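Local structure of FtsZ-like protein of unknown function (Nostoc punctiforme, 3C8L) at residues G89-G95 with D106-I110. The protein is of unknown function but is FtsZ-like and belongs to a family of conserved hypothetical proteins. Residues are numbered along the deposited sequence; the frame is centred on the assembly and turned at random. Where two conformers were deposited one is given.
Sequences GGMIVQG and DEMLI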
loop_
_atom_site.group_PDB
_atom_site.type_symbol
_atom_site.label_atom_id
_atom_site.label_comp_id
_atom_site.label_asym_id
_atom_site.label_seq_id
_atom_site.Cartn_x
_atom_site.Cartn_y
_atom_site.Cartn_z
ATOM N N GLY A 89 9.874 6.311 -16.756
ATOM C CA GLY A 89 8.623 6.677 -16.102
ATOM C C GLY A 89 8.870 6.776 -14.622
ATOM O O GLY A 89 9.979 7.060 -14.165
ATOM N N GLY A 90 7.842 6.487 -13.845
ATOM C CA GLY A 90 7.972 6.647 -12.420
ATOM C C GLY A 90 8.123 8.135 -12.092
ATOM O O GLY A 90 7.446 8.994 -12.698
HETATM N N MSE A 91 8.977 8.451 -11.126
HETATM C CA MSE A 91 9.176 9.849 -10.767
HETATM C C MSE A 91 10.491 10.053 -10.013
HETATM O O MSE A 91 10.977 9.133 -9.354
HETATM C CB MSE A 91 8.017 10.346 -9.872
HETATM C CG MSE A 91 7.883 11.859 -9.764
HETATM SE SE MSE A 91 6.232 12.442 -8.946
HETATM C CE MSE A 91 6.921 12.366 -7.249
ATOM N N ILE A 92 11.094 11.228 -10.174
ATOM C CA ILE A 92 12.262 11.630 -9.390
ATOM C C ILE A 92 11.784 12.733 -8.415
ATOM O O ILE A 92 11.140 13.702 -8.833
ATOM C CB ILE A 92 13.378 12.265 -10.225
ATOM C CG1 ILE A 92 13.919 11.237 -11.217
ATOM C CG2 ILE A 92 14.479 12.794 -9.290
ATOM C CD1 ILE A 92 14.950 11.794 -12.235
ATOM N N VAL A 93 12.091 12.582 -7.127
ATOM C CA VAL A 93 11.825 13.636 -6.158
ATOM C C VAL A 93 13.224 14.275 -5.915
ATOM O O VAL A 93 14.150 13.596 -5.454
ATOM C CB VAL A 93 11.254 13.113 -4.848
ATOM C CG1 VAL A 93 11.042 14.271 -3.883
ATOM C CG2 VAL A 93 9.954 12.339 -5.102
ATOM N N GLN A 94 13.356 15.555 -6.268
ATOM C CA GLN A 94 14.585 16.327 -6.074
ATOM C C GLN A 94 14.672 16.898 -4.676
ATOM O O GLN A 94 13.711 17.454 -4.147
ATOM C CB GLN A 94 14.605 17.532 -7.019
ATOM C CG GLN A 94 14.769 17.212 -8.472
ATOM C CD GLN A 94 16.167 16.733 -8.811
ATOM O OE1 GLN A 94 17.125 16.974 -8.065
ATOM N NE2 GLN A 94 16.299 16.073 -9.943
ATOM N N GLY A 95 15.839 16.809 -4.068
ATOM C CA GLY A 95 16.007 17.376 -2.748
ATOM C C GLY A 95 17.450 17.198 -2.316
ATOM O O GLY A 95 18.045 16.150 -2.551
ATOM N N ASP A 106 21.110 13.923 -4.728
ATOM C CA ASP A 106 19.930 14.758 -4.479
ATOM C C ASP A 106 18.639 14.220 -5.074
ATOM O O ASP A 106 17.711 14.993 -5.357
ATOM C CB ASP A 106 20.150 16.200 -5.016
ATOM C CG ASP A 106 21.264 16.973 -4.313
ATOM O OD1 ASP A 106 21.843 16.526 -3.300
ATOM O OD2 ASP A 106 21.546 18.112 -4.787
ATOM N N GLU A 107 18.552 12.909 -5.257
ATOM C CA GLU A 107 17.353 12.346 -5.831
ATOM C C GLU A 107 16.795 11.108 -5.132
ATOM O O GLU A 107 17.535 10.307 -4.547
ATOM C CB GLU A 107 17.663 11.898 -7.268
ATOM C CG GLU A 107 18.099 13.014 -8.219
ATOM C CD GLU A 107 18.394 12.566 -9.622
ATOM O OE1 GLU A 107 18.470 11.373 -9.881
ATOM O OE2 GLU A 107 18.572 13.454 -10.496
HETATM N N MSE A 108 15.472 11.049 -5.059
HETATM C CA MSE A 108 14.777 9.841 -4.584
HETATM C C MSE A 108 14.133 9.347 -5.865
HETATM O O MSE A 108 13.508 10.131 -6.588
HETATM C CB MSE A 108 13.694 10.041 -3.521
HETATM C CG MSE A 108 14.174 10.450 -2.172
HETATM SE SE MSE A 108 12.815 10.113 -0.835
HETATM C CE MSE A 108 11.759 11.603 -1.230
ATOM N N LEU A 109 14.270 8.053 -6.131
ATOM C CA LEU A 109 13.740 7.438 -7.332
ATOM C C LEU A 109 12.544 6.562 -7.013
ATOM O O LEU A 109 12.623 5.678 -6.140
ATOM C CB LEU A 109 14.825 6.595 -8.020
ATOM C CG LEU A 109 16.177 7.302 -8.239
ATOM C CD1 LEU A 109 17.156 6.338 -8.955
ATOM C CD2 LEU A 109 16.023 8.592 -9.023
ATOM N N ILE A 110 11.463 6.771 -7.759
ATOM C CA ILE A 110 10.235 6.032 -7.575
ATOM C C ILE A 110 9.910 5.220 -8.821
ATOM O O ILE A 110 9.853 5.751 -9.934
ATOM C CB ILE A 110 9.058 6.969 -7.206
ATOM C CG1 ILE A 110 9.406 7.835 -5.993
ATOM C CG2 ILE A 110 7.826 6.107 -6.977
ATOM C CD1 ILE A 110 8.369 8.870 -5.665
#
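Strands 91-94 and 107-110 run antiparallel, their axes 4.7 Å apart at 159°, and form the tip of a β-hairpin whose twelve-residue connection, 95-106, contains neither helix nor strand; the hairpin belongs to the protein's mixed β-sheet. Hydrogen bonds come in pairs: Met91 N to Ile110 O at 3.1 Å, with the return bond from Ile110 N to Met91 O at 2.9 Å; around Val93 and Met108, 2.9 Å from Val93 N to Met108 O and likewise from Met108 N to Val93 O. Beyond them Gly95 N reaches Asp106 O at 2.9 Å. Ile92–Leu109 and Gln94–Glu107 are the intervening non-hydrogen-bonded pairs. Before the strand, Gly90 has positive phi, and a β-carbon there would clash with Ile110 O, so only glycine fits comfortably.

Alternation sorts the side chains onto two faces. Met91, Val93, Met108 and Ile110 share one, both methionines being selenomethionine. β-Branched valine and isoleucine suit the extended backbone, and the long, unbranched methionines reach neighbouring subunits: Met91 packs on Ala61 and Met108 on Met11 of a second subunit, Met108 also on Ala38 of a third. The other face carries the apolar pair Ile92–Leu109 and, next to the connection, the polar pair Gln94–Glu107, where Gln94 is exposed. Tyr64 packs on Ile92 and Leu109 and hydrogen-bonds Glu107 OE1, while the aliphatic part of Glu107 lies on Ile92 (CG to CG2 of Ile92, 3.8 Å). On the subunit-facing side, Val93 touches its paired residue, with CG1 3.8 Å from Met108 CE, and the diagonal one, with CG2 3.9 Å from Ile110 CD1.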